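Local structure of SusD superfamily protein (Bacteroides thetaiotaomicron VPI-5482, 3HDX) at residues L18-L29 and D110-F120. The protein probably binds polysaccharide at the outer membrane as a SusD-family lipoprotein, in the service of carbohydrate uptake. Numbering follows the deposited sequence. Where two conformers were deposited one is given.
Sequences LMGVYGLTRAAL and DIAQVRALRAF
Tyr22 and Leu117 meet at about a right angle, methyl CD1 of the leucine standing over the middle of the phenol ring, 3.8 Å from its centroid, a CH-pi contact of nearly perfect centring. While the face is taken by this methyl, the rim is gripped by Gln113: Tyr22 OH donates to Gln113 OE1 over 2.5 Å, in the carbonyl plane and on a lone pair, with ring and amide planes turned 58° apart. The same hydroxyl also bonds the backbone N of Phe194, and Gln113 NE2 is held by Tyr109 O and Tyr181 OH, so the amide's rotation is fixed from both ends. A phenylalanine in place of Tyr22 would keep the ring under Leu117 but would probably leave Gln113 OE1 and the Phe194 amide without their shared mate. The example illustrates near-parallel helix packing in the mainly helical, TPR-related part of the SusD fold: the axes of 18-29, on helix 11-30, and 110-120, on helix 104-129, come within 10.1 Å at 17°. Toward the N-terminal ends of these two segments Leu18 has CG anti to its own nitrogen (chi1 174°), which carries CD1 to 3.5 Å from Val114 CG1 and CD2 against the carboxylate of Asp110, whose oxygens are bonded by Tyr102, Tyr181 and Tyr182. Val21 reaches both Val114 and Leu117 with separate methyls. One turn on, Thr25 turns OG1 back to Val21 O (2.8 Å), above the carbonyl plane, leaving CG2 to meet the edge of the Phe120 ring, 3.9 Å from CD2; Leu29 CD2 approaches that edge too, 4.1 Å from Phe120 CZ.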
ATOM      1  N   LEU A  18      17.818  -1.770 -12.317  1.00 13.87           N
ATOM      2  CA  LEU A  18      16.374  -2.059 -12.193  1.00 13.57           C
ATOM      3  C   LEU A  18      16.089  -2.500 -10.750  1.00 14.43           C
ATOM      4  O   LEU A  18      15.168  -1.987 -10.083  1.00 13.26           O
ATOM      5  CB  LEU A  18      15.935  -3.174 -13.175  1.00 13.80           C
ATOM      6  CG  LEU A  18      14.488  -3.640 -13.036  1.00 13.79           C
ATOM      7  CD1 LEU A  18      13.514  -2.472 -13.286  1.00 14.56           C
ATOM      8  CD2 LEU A  18      14.219  -4.879 -13.957  1.00 14.59           C
HETATM    9  N   MSE A  19      16.886  -3.462 -10.255  1.00 14.61           N
HETATM   10  CA  MSE A  19      16.691  -3.952  -8.871  1.00 16.77           C
HETATM   11  C   MSE A  19      16.879  -2.795  -7.869  1.00 14.85           C
HETATM   12  O   MSE A  19      16.186  -2.741  -6.836  1.00 15.07           O
HETATM   13  CB  MSE A  19      17.575  -5.169  -8.569  1.00 18.22           C
HETATM   14  CG  MSE A  19      17.284  -6.381  -9.501  1.00 19.85           C
HETATM   15 SE   MSE A  19      15.410  -6.882  -9.708  0.75 24.41          SE
HETATM   16  CE  MSE A  19      15.528  -7.824 -11.378  1.00 24.33           C
ATOM     17  N   GLY A  20      17.748  -1.833  -8.202  1.00 14.79           N
ATOM     18  CA  GLY A  20      17.927  -0.659  -7.383  1.00 14.58           C
ATOM     19  C   GLY A  20      16.695   0.225  -7.290  1.00 13.95           C
ATOM     20  O   GLY A  20      16.424   0.774  -6.227  1.00 14.72           O
ATOM     21  N   VAL A  21      15.952   0.381  -8.403  1.00 13.52           N
ATOM     22  CA  VAL A  21      14.709   1.181  -8.372  1.00 13.06           C
ATOM     23  C   VAL A  21      13.676   0.489  -7.442  1.00 12.30           C
ATOM     24  O   VAL A  21      13.020   1.159  -6.625  1.00 13.06           O
ATOM     25  CB  VAL A  21      14.134   1.455  -9.769  1.00 13.08           C
ATOM     26  CG1 VAL A  21      12.892   2.345  -9.662  1.00 13.18           C
ATOM     27  CG2 VAL A  21      15.208   2.123 -10.677  1.00 14.18           C
ATOM     28  N   TYR A  22      13.568  -0.845  -7.534  1.00 13.23           N
ATOM     29  CA  TYR A  22      12.727  -1.608  -6.605  1.00 13.13           C
ATOM     30  C   TYR A  22      13.161  -1.387  -5.164  1.00 13.08           C
ATOM     31  O   TYR A  22      12.331  -1.195  -4.285  1.00 13.33           O
ATOM     32  CB  TYR A  22      12.729  -3.108  -6.910  1.00 13.96           C
ATOM     33  CG  TYR A  22      11.801  -3.536  -8.053  1.00 12.43           C
ATOM     34  CD1 TYR A  22      10.433  -3.722  -7.821  1.00 12.89           C
ATOM     35  CD2 TYR A  22      12.268  -3.752  -9.330  1.00 12.82           C
ATOM     36  CE1 TYR A  22       9.551  -4.088  -8.846  1.00 13.74           C
ATOM     37  CE2 TYR A  22      11.415  -4.126 -10.362  1.00 12.51           C
ATOM     38  CZ  TYR A  22      10.053  -4.327 -10.109  1.00 12.62           C
ATOM     39  OH  TYR A  22       9.224  -4.706 -11.124  1.00 13.00           O
ATOM     40  N   GLY A  23      14.468  -1.438  -4.924  1.00 13.37           N
ATOM     41  CA  GLY A  23      14.992  -1.252  -3.585  1.00 13.02           C
ATOM     42  C   GLY A  23      14.686   0.100  -2.987  1.00 13.79           C
ATOM     43  O   GLY A  23      14.327   0.210  -1.807  1.00 15.31           O
ATOM     44  N   LEU A  24      14.838   1.134  -3.818  1.00 13.30           N
ATOM     45  CA  LEU A  24      14.529   2.492  -3.406  1.00 11.67           C
ATOM     46  C   LEU A  24      13.049   2.653  -3.094  1.00 12.82           C
ATOM     47  O   LEU A  24      12.706   3.387  -2.171  1.00 13.18           O
ATOM     48  CB  LEU A  24      14.982   3.503  -4.462  1.00 12.18           C
ATOM     49  CG  LEU A  24      16.502   3.650  -4.620  1.00 13.76           C
ATOM     50  CD1 LEU A  24      16.814   4.429  -5.891  1.00 15.48           C
ATOM     51  CD2 LEU A  24      17.067   4.320  -3.369  1.00 15.21           C
ATOM     52  N   THR A  25      12.189   1.990  -3.882  1.00 13.10           N
ATOM     53  CA  THR A  25      10.725   2.084  -3.669  1.00 13.16           C
ATOM     54  C   THR A  25      10.344   1.420  -2.333  1.00 13.52           C
ATOM     55  O   THR A  25       9.624   1.988  -1.530  1.00 14.10           O
ATOM     56  CB  THR A  25       9.911   1.522  -4.831  1.00 12.37           C
ATOM     57  OG1 THR A  25      10.405   2.052  -6.086  1.00 13.65           O
ATOM     58  CG2 THR A  25       8.432   1.897  -4.628  1.00 12.45           C
ATOM     59  N   ARG A  26      10.937   0.265  -2.065  1.00 12.47           N
ATOM     60  CA  ARG A  26      10.745  -0.435  -0.777  1.00 14.16           C
ATOM     61  C   ARG A  26      11.210   0.486   0.363  1.00 13.74           C
ATOM     62  O   ARG A  26      10.491   0.690   1.324  1.00 13.82           O
ATOM     63  CB  ARG A  26      11.513  -1.739  -0.773  1.00 16.66           C
ATOM     64  CG  ARG A  26      11.380  -2.527   0.505  1.00 20.43           C
ATOM     65  CD  ARG A  26      12.167  -3.785   0.440  1.00 24.02           C
ATOM     66  NE  ARG A  26      13.629  -3.540   0.426  1.00 29.09           N
ATOM     67  CZ  ARG A  26      14.506  -3.900  -0.536  1.00 33.51           C
ATOM     68  NH1 ARG A  26      14.166  -4.595  -1.629  1.00 35.66           N
ATOM     69  NH2 ARG A  26      15.795  -3.583  -0.385  1.00 35.97           N
ATOM     70  N   ALA A  27      12.397   1.094   0.199  1.00 13.89           N
ATOM     71  CA  ALA A  27      12.941   1.990   1.214  1.00 13.93           C
ATOM     72  C   ALA A  27      12.053   3.202   1.490  1.00 14.30           C
ATOM     73  O   ALA A  27      11.914   3.620   2.653  1.00 13.93           O
ATOM     74  CB  ALA A  27      14.348   2.436   0.840  1.00 15.33           C
ATOM     75  N   ALA A  28      11.399   3.742   0.457  1.00 13.70           N
ATOM     76  CA  ALA A  28      10.515   4.902   0.643  1.00 13.61           C
ATOM     77  C   ALA A  28       9.348   4.586   1.578  1.00 12.80           C
ATOM     78  O   ALA A  28       8.971   5.386   2.407  1.00 13.66           O
ATOM     79  CB  ALA A  28       9.966   5.432  -0.714  1.00 13.34           C
ATOM     80  N   LEU A  29       8.794   3.385   1.407  1.00 13.28           N
ATOM     81  CA  LEU A  29       7.648   2.910   2.210  1.00 12.65           C
ATOM     82  C   LEU A  29       8.070   2.362   3.562  1.00 12.94           C
ATOM     83  O   LEU A  29       7.322   2.446   4.525  1.00 15.23           O
ATOM     84  CB  LEU A  29       6.844   1.829   1.461  1.00 13.55           C
ATOM     85  CG  LEU A  29       5.813   2.364   0.472  1.00 13.05           C
ATOM     86  CD1 LEU A  29       6.391   3.253  -0.605  1.00 14.20           C
ATOM     87  CD2 LEU A  29       5.029   1.220  -0.122  1.00 13.79           C
ATOM     88  N   ASP A 110      11.810  -3.579 -18.768  1.00 13.02           N
ATOM     89  CA  ASP A 110      12.498  -2.871 -17.699  1.00 12.54           C
ATOM     90  C   ASP A 110      11.996  -1.430 -17.592  1.00 12.41           C
ATOM     91  O   ASP A 110      11.742  -0.933 -16.478  1.00 13.44           O
ATOM     92  CB  ASP A 110      14.028  -2.837 -17.908  1.00 12.30           C
ATOM     93  CG  ASP A 110      14.702  -4.203 -17.865  1.00 14.12           C
ATOM     94  OD1 ASP A 110      14.036  -5.244 -17.640  1.00 14.11           O
ATOM     95  OD2 ASP A 110      15.948  -4.198 -18.038  1.00 15.85           O
ATOM     96  N   ILE A 111      11.860  -0.776 -18.735  1.00 12.77           N
ATOM     97  CA  ILE A 111      11.351   0.597 -18.819  0.50 12.33           C
ATOM     98  C   ILE A 111       9.934   0.664 -18.227  1.00 12.75           C
ATOM     99  O   ILE A 111       9.614   1.576 -17.459  1.00 13.28           O
ATOM    100  CB  ILE A 111      11.320   1.129 -20.296  0.50 12.69           C
ATOM    101  CG1 ILE A 111      12.750   1.297 -20.871  0.50 12.57           C
ATOM    102  CG2 ILE A 111      10.554   2.429 -20.393  0.50 12.63           C
ATOM    103  CD1 ILE A 111      13.580   2.376 -20.234  0.50 11.80           C
ATOM    104  N   ALA A 112       9.089  -0.296 -18.599  1.00 12.21           N
ATOM    105  CA  ALA A 112       7.708  -0.300 -18.109  1.00 12.13           C
ATOM    106  C   ALA A 112       7.656  -0.417 -16.567  1.00 11.70           C
ATOM    107  O   ALA A 112       6.851   0.257 -15.917  1.00 12.42           O
ATOM    108  CB  ALA A 112       6.895  -1.385 -18.806  1.00 12.43           C
ATOM    109  N   GLN A 113       8.528  -1.250 -15.997  1.00 12.34           N
ATOM    110  CA  GLN A 113       8.609  -1.405 -14.547  1.00 11.77           C
ATOM    111  C   GLN A 113       9.021  -0.123 -13.871  1.00 11.62           C
ATOM    112  O   GLN A 113       8.360   0.287 -12.904  1.00 12.00           O
ATOM    113  CB  GLN A 113       9.522  -2.546 -14.155  1.00 11.58           C
ATOM    114  CG  GLN A 113       8.962  -3.931 -14.488  1.00 12.78           C
ATOM    115  CD  GLN A 113      10.008  -5.000 -14.369  1.00 11.80           C
ATOM    116  OE1 GLN A 113      10.290  -5.508 -13.274  1.00 12.82           O
ATOM    117  NE2 GLN A 113      10.583  -5.379 -15.523  1.00 12.54           N
ATOM    118  N   VAL A 114      10.128   0.494 -14.339  1.00 11.09           N
ATOM    119  CA  VAL A 114      10.602   1.720 -13.668  1.00 11.81           C
ATOM    120  C   VAL A 114       9.581   2.855 -13.856  1.00 10.82           C
ATOM    121  O   VAL A 114       9.361   3.652 -12.945  1.00 11.17           O
ATOM    122  CB  VAL A 114      12.041   2.145 -14.041  1.00 12.57           C
ATOM    123  CG1 VAL A 114      12.997   0.996 -13.706  1.00 13.29           C
ATOM    124  CG2 VAL A 114      12.142   2.581 -15.466  1.00 13.51           C
ATOM    125  N   ARG A 115       8.949   2.917 -15.023  1.00 10.93           N
ATOM    126  CA  ARG A 115       7.922   3.921 -15.285  1.00 12.29           C
ATOM    127  C   ARG A 115       6.773   3.738 -14.273  1.00 11.65           C
ATOM    128  O   ARG A 115       6.262   4.735 -13.726  1.00 11.95           O
ATOM    129  CB  ARG A 115       7.380   3.792 -16.722  1.00 13.28           C
ATOM    130  CG  ARG A 115       6.409   4.841 -17.109  1.00 15.18           C
ATOM    131  CD  ARG A 115       5.821   4.635 -18.460  1.00 15.31           C
ATOM    132  NE  ARG A 115       6.728   4.735 -19.574  1.00 17.28           N
ATOM    133  CZ  ARG A 115       7.063   5.830 -20.237  1.00 18.99           C
ATOM    134  NH1 ARG A 115       6.759   7.032 -19.789  1.00 19.88           N
ATOM    135  NH2 ARG A 115       7.828   5.715 -21.333  1.00 21.32           N
ATOM    136  N   ALA A 116       6.343   2.492 -14.076  1.00 11.38           N
ATOM    137  CA  ALA A 116       5.255   2.193 -13.139  1.00 11.03           C
ATOM    138  C   ALA A 116       5.659   2.494 -11.685  1.00 11.71           C
ATOM    139  O   ALA A 116       4.836   2.995 -10.911  1.00 11.99           O
ATOM    140  CB  ALA A 116       4.788   0.721 -13.302  1.00 11.61           C
ATOM    141  N   LEU A 117       6.904   2.177 -11.320  1.00 12.52           N
ATOM    142  CA  LEU A 117       7.383   2.462  -9.978  1.00 11.58           C
ATOM    143  C   LEU A 117       7.411   3.967  -9.707  1.00 10.74           C
ATOM    144  O   LEU A 117       7.061   4.423  -8.613  1.00 11.88           O
ATOM    145  CB  LEU A 117       8.743   1.801  -9.722  1.00 11.70           C
ATOM    146  CG  LEU A 117       8.754   0.275  -9.602  1.00 12.25           C
ATOM    147  CD1 LEU A 117      10.188  -0.287  -9.747  1.00 13.60           C
ATOM    148  CD2 LEU A 117       8.176  -0.179  -8.265  1.00 14.18           C
ATOM    149  N   ARG A 118       7.858   4.736 -10.688  1.00 11.18           N
ATOM    150  CA  ARG A 118       7.845   6.198 -10.561  1.00 11.99           C
ATOM    151  C   ARG A 118       6.410   6.715 -10.356  1.00 10.11           C
ATOM    152  O   ARG A 118       6.178   7.588  -9.505  1.00 11.43           O
ATOM    153  CB  ARG A 118       8.522   6.852 -11.759  1.00 11.08           C
ATOM    154  CG  ARG A 118       8.443   8.368 -11.772  1.00 11.44           C
ATOM    155  CD  ARG A 118       9.355   8.966 -12.835  1.00 13.08           C
ATOM    156  NE  ARG A 118       8.844   8.658 -14.179  1.00 11.33           N
ATOM    157  CZ  ARG A 118       9.352   9.119 -15.320  1.00 13.53           C
ATOM    158  NH1 ARG A 118      10.486   9.836 -15.324  1.00 14.96           N
ATOM    159  NH2 ARG A 118       8.762   8.815 -16.475  1.00 13.60           N
ATOM    160  N   ALA A 119       5.470   6.199 -11.179  1.00 10.98           N
ATOM    161  CA  ALA A 119       4.075   6.596 -11.090  1.00 11.10           C
ATOM    162  C   ALA A 119       3.475   6.221  -9.731  1.00 10.58           C
ATOM    163  O   ALA A 119       2.723   7.014  -9.132  1.00 10.90           O
ATOM    164  CB  ALA A 119       3.250   5.995 -12.252  1.00 11.41           C
ATOM    165  N   PHE A 120       3.817   5.025  -9.247  1.00 10.41           N
ATOM    166  CA  PHE A 120       3.395   4.584  -7.897  1.00 11.21           C
ATOM    167  C   PHE A 120       3.927   5.526  -6.822  1.00 11.38           C
ATOM    168  O   PHE A 120       3.171   5.917  -5.912  1.00 12.05           O
ATOM    169  CB  PHE A 120       3.831   3.133  -7.654  1.00 12.10           C
ATOM    170  CG  PHE A 120       3.576   2.639  -6.271  1.00 12.09           C
ATOM    171  CD1 PHE A 120       2.294   2.326  -5.859  1.00 12.14           C
ATOM    172  CD2 PHE A 120       4.626   2.498  -5.374  1.00 12.51           C
ATOM    173  CE1 PHE A 120       2.074   1.848  -4.555  1.00 11.53           C
ATOM    174  CE2 PHE A 120       4.406   2.037  -4.077  1.00 12.70           C
ATOM    175  CZ  PHE A 120       3.136   1.706  -3.673  1.00 12.22           C
TER